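Side-chain contacts in clostripain-related protein (Bacteroides thetaiotaomicron, PDB 6N9J), which is a secreted C11 cysteine protease of the clostripain family that probably cleaves peptide bonds after basic residues, like its relatives: residues Glu29-Met34 and Lys59-Arg64; Asn47-Met52 and Asp73-Tyr78. All coordinates share one frame; numbering follows the deposited sequence.

Contact 1. Residues Glu29-Met34 and Lys59-Arg64; sequences EDLNEM and KLIRLR
L31 and M34, one turn apart on helix 24-37, meet I61 and L63 of strand 59-65 through apolar contacts, with no hydrogen bond between the two segments. L31 does so end-on: its CD1 lies 4.5 Å from CD1 of I61 and 4.6 Å from CD2 of L63, so one methyl rests near the two strand residues together. Its other methyl, CD2, comes within 4.8 Å of NZ of K59, a loose approach to a lysine extended beyond CG, whose amino group makes a weak hydrogen bond with Q72 on the neighbouring strand 70-74. M34 uses the root of its side chain, CB standing 4.2 Å from CD1 of L63. With CG set opposite the carbonyl carbon (chi1 -67°), the flexible thioether then leads off from the strand to Y193 and V197 of helix 193-200, and M34 also touches V50.

Helix 24-37 is the connection of a beta-alpha-beta unit, joining the parallel neighbours 9-18 and 46-53, and here it reaches past them to the next, antiparallel strand of the mixed sheet. Branched I61 suits a strand, and the leucines bring methyls out far enough to bridge backbones whose closest CA atoms, of M34 and L63, are 8.7 Å apart.

Polar neighbours are turned to other partners. D30 accepts a hydrogen bond from W110 through OD2, E33 accepts one from the backbone N of Y193, and on the other face of the strand R62 reaches OD1 of N47.

Contact 2. Residues Asn47-Met52 and Asp73-Tyr78; sequences NLLVYM and DVIATY
The phenol oxygen of Y51 is held by two groups, OG of S83 and NE2 of Q81, both in the chain just after the second segment. These bonds anchor the far end of a buried ring and fix its swing, while one side of the same ring supports the main contact. Y51 and Y78 form an offset edge-to-face pair, with centroids 5.7 Å apart and planes at 76°, the edge of Y51 being turned toward the face of Y78. The closest atoms meet at the CD1-CE1 side of Y78, where CE1 of Y51 lies 3.9 Å from CE1 and 4.0 Å from CD1 of Y78. With CG of Y51 anti to the backbone N (chi1 170°), the CD1-CE1 edge of its ring is brought to Y78; the ring also meets that of Y16.

The second patch is aliphatic. CD1 of I75 comes to 3.9 Å from CG of L49 and 4.1 Å from its CD2, the two side chains crossing at about a right angle. A long, branched isoleucine fits here because it must reach over an intervening strand, 59-65, whose L60 touches both I75 and Y78.

Opposite L60 the edge of the sheet carries a classic beta bulge, with I75 and A76 both facing that one residue. The chain turns a corner at I75, between strands 70-74 and 76-77. Helix 86-99 lies on the same side of the sheet and packs on all four contact residues, with A96 at L49, V92 at Y51, T95 at I75 and N91 at Y78.

No hydrogen bond links the segments, so the contact rests on dispersion, probably with a small electrostatic gain from the pairing of the rings; of the four touching side chains, Y51 adds directional bonds through its hydroxyl.

How the contacts relate
Along the chain the segments come in the order 29-34, 47-52, 59-64, 73-78, so the two contacts cross. Contact 1 closes the loop from helix 24-37 to strand 59-65, and that loop contains 47-52; contact 2 closes the loop from strand 46-53 to the bulged edge, and that one contains 59-64. Strand 59-65 separates the partners of contact 2 within the sheet, bonded through the N of R62 to the O of D73 (2.8 Å) and the N of L60 to the O of A76 (2.8 Å). Contact 1 fastens helix 24-37 to one face of this sheet, contact 2 lies on the other, beneath helix 86-99.

Contact 1. Residues Glu29-Met34 and Lys59-Arg64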
ATOM      1  N   GLU A  29     -14.437  -5.720 -11.049  1.00 30.15           N
ATOM      2  CA  GLU A  29     -13.619  -5.426 -12.218  1.00 27.35           C
ATOM      3  C   GLU A  29     -12.174  -5.901 -12.025  1.00 25.86           C
ATOM      4  O   GLU A  29     -11.597  -6.528 -12.919  1.00 22.97           O
ATOM      5  CB  GLU A  29     -13.651  -3.919 -12.521  1.00 25.17           C
ATOM      6  N   ASP A  30     -11.595  -5.595 -10.862  1.00 25.47           N
ATOM      7  CA  ASP A  30     -10.257  -6.077 -10.526  1.00 26.00           C
ATOM      8  C   ASP A  30     -10.249  -7.612 -10.469  1.00 26.83           C
ATOM      9  O   ASP A  30      -9.275  -8.260 -10.882  1.00 24.53           O
ATOM     10  CB  ASP A  30      -9.772  -5.487  -9.198  1.00 24.55           C
ATOM     11  CG  ASP A  30      -9.272  -4.036  -9.329  1.00 25.74           C
ATOM     12  OD1 ASP A  30      -8.882  -3.601 -10.440  1.00 26.03           O
ATOM     13  OD2 ASP A  30      -9.265  -3.330  -8.302  1.00 24.73           O
ATOM     14  N   LEU A  31     -11.336  -8.195  -9.962  1.00 26.56           N
ATOM     15  CA  LEU A  31     -11.471  -9.654  -9.959  1.00 24.45           C
ATOM     16  C   LEU A  31     -11.455 -10.204 -11.388  1.00 21.66           C
ATOM     17  O   LEU A  31     -10.747 -11.167 -11.674  1.00 20.66           O
ATOM     18  CB  LEU A  31     -12.745 -10.098  -9.239  1.00 26.47           C
ATOM     19  CG  LEU A  31     -13.018 -11.609  -9.318  1.00 30.73           C
ATOM     20  CD1 LEU A  31     -11.840 -12.433  -8.780  1.00 31.30           C
ATOM     21  CD2 LEU A  31     -14.310 -11.968  -8.594  1.00 33.90           C
ATOM     22  N   ASN A  32     -12.208  -9.583 -12.287  1.00 21.51           N
ATOM     23  CA  ASN A  32     -12.158  -9.968 -13.692  1.00 23.46           C
ATOM     24  C   ASN A  32     -10.756  -9.823 -14.301  1.00 22.96           C
ATOM     25  O   ASN A  32     -10.358 -10.624 -15.140  1.00 22.77           O
ATOM     26  CB  ASN A  32     -13.166  -9.151 -14.504  1.00 26.58           C
ATOM     27  CG  ASN A  32     -14.598  -9.515 -14.186  1.00 30.79           C
ATOM     28  OD1 ASN A  32     -14.872 -10.600 -13.677  1.00 30.29           O
ATOM     29  ND2 ASN A  32     -15.525  -8.612 -14.491  1.00 34.67           N
ATOM     30  N   GLU A  33     -10.018  -8.792 -13.890  1.00 21.57           N
ATOM     31  CA  GLU A  33      -8.644  -8.605 -14.342  1.00 23.87           C
ATOM     32  C   GLU A  33      -7.761  -9.722 -13.822  1.00 21.30           C
ATOM     33  O   GLU A  33      -6.910 -10.227 -14.549  1.00 23.69           O
ATOM     34  CB  GLU A  33      -8.075  -7.255 -13.881  1.00 26.46           C
ATOM     35  CG  GLU A  33      -8.765  -6.023 -14.459  1.00 31.24           C
ATOM     36  CD  GLU A  33      -8.193  -4.710 -13.927  1.00 31.06           C
ATOM     37  OE1 GLU A  33      -7.302  -4.738 -13.051  1.00 27.86           O
ATOM     38  OE2 GLU A  33      -8.646  -3.647 -14.396  1.00 33.75           O
ATOM     39  N   MET A  34      -7.966 -10.095 -12.560  1.00 17.33           N
ATOM     40  CA  MET A  34      -7.182 -11.151 -11.932  1.00 17.02           C
ATOM     41  C   MET A  34      -7.360 -12.450 -12.692  1.00 21.66           C
ATOM     42  O   MET A  34      -6.402 -13.185 -12.896  1.00 22.87           O
ATOM     43  CB  MET A  34      -7.573 -11.358 -10.458  1.00 16.51           C
ATOM     44  CG  MET A  34      -7.236 -10.214  -9.512  1.00 18.83           C
ATOM     45  SD  MET A  34      -7.754 -10.481  -7.797  1.00 15.21           S
ATOM     46  CE  MET A  34      -8.162  -8.806  -7.330  1.00 24.83           C
ATOM     47  N   LYS A  59     -16.634 -13.813   0.690  1.00 25.38           N
ATOM     48  CA  LYS A  59     -16.183 -15.137   0.302  1.00 27.10           C
ATOM     49  C   LYS A  59     -14.664 -15.144   0.208  1.00 26.45           C
ATOM     50  O   LYS A  59     -14.038 -14.111  -0.059  1.00 24.14           O
ATOM     51  CB  LYS A  59     -16.808 -15.561  -1.030  1.00 29.62           C
ATOM     52  CG  LYS A  59     -16.504 -14.606  -2.182  1.00 31.66           C
ATOM     53  CD  LYS A  59     -17.227 -14.991  -3.475  1.00 34.19           C
ATOM     54  CE  LYS A  59     -16.891 -13.993  -4.591  1.00 34.85           C
ATOM     55  NZ  LYS A  59     -17.477 -14.348  -5.927  1.00 35.04           N
ATOM     56  N   LEU A  60     -14.082 -16.307   0.464  1.00 25.59           N
ATOM     57  CA  LEU A  60     -12.661 -16.530   0.249  1.00 23.62           C
ATOM     58  C   LEU A  60     -12.550 -17.565  -0.853  1.00 25.83           C
ATOM     59  O   LEU A  60     -13.004 -18.692  -0.675  1.00 28.90           O
ATOM     60  CB  LEU A  60     -11.973 -17.011   1.532  1.00 19.99           C
ATOM     61  CG  LEU A  60     -10.514 -17.464   1.427  1.00 20.14           C
ATOM     62  CD1 LEU A  60      -9.616 -16.277   1.149  1.00 18.29           C
ATOM     63  CD2 LEU A  60     -10.063 -18.199   2.688  1.00 18.32           C
ATOM     64  N   ILE A  61     -11.992 -17.188  -2.001  1.00 25.29           N
ATOM     65  CA  ILE A  61     -11.848 -18.142  -3.102  1.00 24.29           C
ATOM     66  C   ILE A  61     -10.416 -18.360  -3.530  1.00 23.68           C
ATOM     67  O   ILE A  61      -9.498 -17.638  -3.134  1.00 23.97           O
ATOM     68  CB  ILE A  61     -12.621 -17.712  -4.366  1.00 26.58           C
ATOM     69  CG1 ILE A  61     -12.109 -16.365  -4.867  1.00 28.14           C
ATOM     70  CG2 ILE A  61     -14.113 -17.689  -4.109  1.00 26.80           C
ATOM     71  CD1 ILE A  61     -12.780 -15.885  -6.128  1.00 29.40           C
ATOM     72  N   ARG A  62     -10.251 -19.370  -4.364  1.00 25.09           N
ATOM     73  CA  ARG A  62      -9.008 -19.630  -5.056  1.00 24.37           C
ATOM     74  C   ARG A  62      -9.311 -19.746  -6.544  1.00 24.45           C
ATOM     75  O   ARG A  62     -10.278 -20.414  -6.938  1.00 25.24           O
ATOM     76  CB  ARG A  62      -8.348 -20.910  -4.539  1.00 26.74           C
ATOM     77  CG  ARG A  62      -7.117 -21.330  -5.329  1.00 27.05           C
ATOM     78  CD  ARG A  62      -6.550 -22.656  -4.844  1.00 27.52           C
ATOM     79  NE  ARG A  62      -5.303 -22.975  -5.531  1.00 29.52           N
ATOM     80  CZ  ARG A  62      -5.228 -23.661  -6.668  1.00 30.89           C
ATOM     81  NH1 ARG A  62      -6.336 -24.113  -7.242  1.00 35.18           N
ATOM     82  NH2 ARG A  62      -4.047 -23.893  -7.227  1.00 27.13           N
ATOM     83  N   LEU A  63      -8.487 -19.100  -7.361  1.00 20.53           N
ATOM     84  CA  LEU A  63      -8.649 -19.161  -8.806  1.00 22.30           C
ATOM     85  C   LEU A  63      -7.890 -20.352  -9.375  1.00 27.82           C
ATOM     86  O   LEU A  63      -6.697 -20.510  -9.141  1.00 31.47           O
ATOM     87  CB  LEU A  63      -8.175 -17.856  -9.453  1.00 22.20           C
ATOM     88  CG  LEU A  63      -8.900 -16.602  -8.953  1.00 23.99           C
ATOM     89  CD1 LEU A  63      -8.412 -15.347  -9.670  1.00 24.50           C
ATOM     90  CD2 LEU A  63     -10.396 -16.771  -9.133  1.00 24.94           C
ATOM     91  N   ARG A  64      -8.589 -21.197 -10.121  1.00 31.00           N
ATOM     92  CA  ARG A  64      -7.997 -22.424 -10.630  1.00 32.96           C
ATOM     93  C   ARG A  64      -8.281 -22.535 -12.122  1.00 32.43           C
ATOM     94  O   ARG A  64      -9.309 -22.063 -12.596  1.00 31.55           O
ATOM     95  CB  ARG A  64      -8.552 -23.627  -9.865  1.00 36.40           C
ATOM     96  CG  ARG A  64      -7.746 -24.900  -9.998  1.00 39.33           C
ATOM     97  CD  ARG A  64      -8.626 -26.066 -10.392  1.00 41.57           C
ATOM     98  NE  ARG A  64      -9.972 -25.971  -9.836  1.00 41.06           N
ATOM     99  CZ  ARG A  64     -11.026 -26.623 -10.324  1.00 43.69           C
ATOM    100  NH1 ARG A  64     -12.216 -26.480  -9.762  1.00 44.30           N
ATOM    101  NH2 ARG A  64     -10.895 -27.418 -11.382  1.00 45.53           N
TER

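Contact 2. Residues Asn47-Met52 and Asp73-Tyr78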
ATOM      1  N   ASN A  47      -0.709 -20.317  -5.985  1.00 23.24           N
ATOM      2  CA  ASN A  47      -2.065 -20.146  -5.479  1.00 22.93           C
ATOM      3  C   ASN A  47      -2.472 -18.676  -5.345  1.00 23.38           C
ATOM      4  O   ASN A  47      -1.963 -17.955  -4.494  1.00 23.50           O
ATOM      5  CB  ASN A  47      -2.221 -20.846  -4.127  1.00 23.01           C
ATOM      6  CG  ASN A  47      -1.615 -22.239  -4.113  1.00 28.72           C
ATOM      7  OD1 ASN A  47      -2.132 -23.167  -4.741  1.00 33.91           O
ATOM      8  ND2 ASN A  47      -0.529 -22.398  -3.378  1.00 29.10           N
ATOM      9  N   LEU A  48      -3.395 -18.240  -6.195  1.00 24.39           N
ATOM     10  CA  LEU A  48      -3.977 -16.910  -6.072  1.00 22.49           C
ATOM     11  C   LEU A  48      -5.308 -16.989  -5.325  1.00 20.17           C
ATOM     12  O   LEU A  48      -6.297 -17.485  -5.863  1.00 19.92           O
ATOM     13  CB  LEU A  48      -4.175 -16.272  -7.452  1.00 23.15           C
ATOM     14  CG  LEU A  48      -4.734 -14.841  -7.437  1.00 21.22           C
ATOM     15  CD1 LEU A  48      -3.808 -13.885  -6.681  1.00 18.49           C
ATOM     16  CD2 LEU A  48      -4.953 -14.385  -8.879  1.00 21.94           C
ATOM     17  N   LEU A  49      -5.313 -16.513  -4.080  1.00 16.21           N
ATOM     18  CA  LEU A  49      -6.499 -16.508  -3.236  1.00 17.31           C
ATOM     19  C   LEU A  49      -7.085 -15.096  -3.175  1.00 18.84           C
ATOM     20  O   LEU A  49      -6.360 -14.114  -3.216  1.00 19.15           O
ATOM     21  CB  LEU A  49      -6.167 -17.013  -1.827  1.00 16.27           C
ATOM     22  CG  LEU A  49      -6.103 -18.548  -1.615  1.00 26.84           C
ATOM     23  CD1 LEU A  49      -5.347 -19.299  -2.689  1.00 23.70           C
ATOM     24  CD2 LEU A  49      -5.500 -18.883  -0.257  1.00 27.97           C
ATOM     25  N   VAL A  50      -8.404 -14.992  -3.118  1.00 20.80           N
ATOM     26  CA  VAL A  50      -9.048 -13.690  -3.045  1.00 18.73           C
ATOM     27  C   VAL A  50     -10.123 -13.718  -1.968  1.00 19.22           C
ATOM     28  O   VAL A  50     -11.068 -14.530  -2.038  1.00 16.95           O
ATOM     29  CB  VAL A  50      -9.686 -13.266  -4.398  1.00 18.24           C
ATOM     30  CG1 VAL A  50     -10.228 -11.843  -4.318  1.00 15.85           C
ATOM     31  CG2 VAL A  50      -8.701 -13.391  -5.546  1.00 15.95           C
ATOM     32  N   TYR A  51      -9.957 -12.857  -0.965  1.00 17.27           N
ATOM     33  CA  TYR A  51     -11.015 -12.584   0.001  1.00 17.76           C
ATOM     34  C   TYR A  51     -11.759 -11.329  -0.435  1.00 16.91           C
ATOM     35  O   TYR A  51     -11.178 -10.247  -0.509  1.00 18.20           O
ATOM     36  CB  TYR A  51     -10.469 -12.400   1.417  1.00 18.01           C
ATOM     37  CG  TYR A  51     -11.528 -11.878   2.368  1.00 20.29           C
ATOM     38  CD1 TYR A  51     -12.460 -12.738   2.935  1.00 22.32           C
ATOM     39  CD2 TYR A  51     -11.609 -10.517   2.681  1.00 18.48           C
ATOM     40  CE1 TYR A  51     -13.440 -12.269   3.792  1.00 23.61           C
ATOM     41  CE2 TYR A  51     -12.581 -10.040   3.540  1.00 20.20           C
ATOM     42  CZ  TYR A  51     -13.491 -10.914   4.095  1.00 23.55           C
ATOM     43  OH  TYR A  51     -14.467 -10.438   4.951  1.00 25.24           O
ATOM     44  N   MET A  52     -13.041 -11.473  -0.721  1.00 18.04           N
ATOM     45  CA  MET A  52     -13.794 -10.404  -1.372  1.00 23.26           C
ATOM     46  C   MET A  52     -14.985  -9.960  -0.531  1.00 23.65           C
ATOM     47  O   MET A  52     -15.927 -10.734  -0.323  1.00 24.61           O
ATOM     48  CB  MET A  52     -14.260 -10.875  -2.751  1.00 30.80           C
ATOM     49  CG  MET A  52     -15.413 -10.088  -3.341  1.00 38.29           C
ATOM     50  SD  MET A  52     -14.871  -8.676  -4.294  1.00 27.94           S
ATOM     51  CE  MET A  52     -14.583  -9.400  -5.892  1.00 18.22           C
ATOM     52  N   ASP A  73     -12.906 -21.539  -7.163  1.00 36.90           N
ATOM     53  CA  ASP A  73     -13.172 -22.490  -6.087  1.00 34.23           C
ATOM     54  C   ASP A  73     -13.365 -21.739  -4.770  1.00 28.09           C
ATOM     55  O   ASP A  73     -12.522 -20.933  -4.372  1.00 28.83           O
ATOM     56  CB  ASP A  73     -12.046 -23.517  -5.952  1.00 37.36           C
ATOM     57  CG  ASP A  73     -12.107 -24.616  -7.024  1.00 46.58           C
ATOM     58  OD1 ASP A  73     -13.184 -24.823  -7.632  1.00 47.09           O
ATOM     59  OD2 ASP A  73     -11.072 -25.286  -7.246  1.00 49.95           O
ATOM     60  N   VAL A  74     -14.479 -22.007  -4.107  1.00 24.71           N
ATOM     61  CA  VAL A  74     -14.787 -21.381  -2.831  1.00 25.09           C
ATOM     62  C   VAL A  74     -14.191 -22.173  -1.661  1.00 24.86           C
ATOM     63  O   VAL A  74     -14.512 -23.346  -1.444  1.00 24.77           O
ATOM     64  CB  VAL A  74     -16.315 -21.245  -2.646  1.00 26.31           C
ATOM     65  CG1 VAL A  74     -16.644 -20.627  -1.285  1.00 25.39           C
ATOM     66  CG2 VAL A  74     -16.912 -20.438  -3.795  1.00 24.57           C
ATOM     67  N   ILE A  75     -13.306 -21.514  -0.923  1.00 24.30           N
ATOM     68  CA  ILE A  75     -12.690 -22.085   0.265  1.00 25.23           C
ATOM     69  C   ILE A  75     -13.607 -21.898   1.461  1.00 24.60           C
ATOM     70  O   ILE A  75     -13.898 -22.834   2.196  1.00 26.46           O
ATOM     71  CB  ILE A  75     -11.332 -21.429   0.545  1.00 26.70           C
ATOM     72  CG1 ILE A  75     -10.414 -21.618  -0.663  1.00 30.69           C
ATOM     73  CG2 ILE A  75     -10.716 -21.978   1.834  1.00 24.69           C
ATOM     74  CD1 ILE A  75      -9.181 -20.754  -0.649  1.00 31.48           C
ATOM     75  N   ALA A  76     -14.075 -20.671   1.641  1.00 25.63           N
ATOM     76  CA  ALA A  76     -14.955 -20.360   2.756  1.00 25.34           C
ATOM     77  C   ALA A  76     -15.892 -19.208   2.408  1.00 24.72           C
ATOM     78  O   ALA A  76     -15.588 -18.343   1.589  1.00 21.65           O
ATOM     79  CB  ALA A  76     -14.139 -20.038   4.006  1.00 21.84           C
ATOM     80  N   THR A  77     -17.053 -19.225   3.034  1.00 28.23           N
ATOM     81  CA  THR A  77     -18.036 -18.195   2.821  1.00 31.84           C
ATOM     82  C   THR A  77     -18.347 -17.629   4.197  1.00 30.13           C
ATOM     83  O   THR A  77     -18.160 -18.314   5.212  1.00 29.10           O
ATOM     84  CB  THR A  77     -19.296 -18.746   2.125  1.00 37.94           C
ATOM     85  OG1 THR A  77     -20.096 -17.660   1.640  1.00 43.64           O
ATOM     86  CG2 THR A  77     -20.111 -19.610   3.086  1.00 37.95           C
ATOM     87  N   TYR A  78     -18.796 -16.379   4.238  1.00 27.53           N
ATOM     88  CA  TYR A  78     -19.005 -15.705   5.512  1.00 27.78           C
ATOM     89  C   TYR A  78     -20.326 -14.951   5.571  1.00 30.76           C
ATOM     90  O   TYR A  78     -20.867 -14.542   4.541  1.00 33.17           O
ATOM     91  CB  TYR A  78     -17.864 -14.721   5.785  1.00 26.07           C
ATOM     92  CG  TYR A  78     -16.480 -15.319   5.708  1.00 26.92           C
ATOM     93  CD1 TYR A  78     -15.793 -15.385   4.497  1.00 24.85           C
ATOM     94  CD2 TYR A  78     -15.848 -15.806   6.848  1.00 27.33           C
ATOM     95  CE1 TYR A  78     -14.520 -15.937   4.425  1.00 23.56           C
ATOM     96  CE2 TYR A  78     -14.568 -16.350   6.787  1.00 23.93           C
ATOM     97  CZ  TYR A  78     -13.915 -16.419   5.575  1.00 22.86           C
ATOM     98  OH  TYR A  78     -12.650 -16.967   5.521  1.00 20.46           O
TER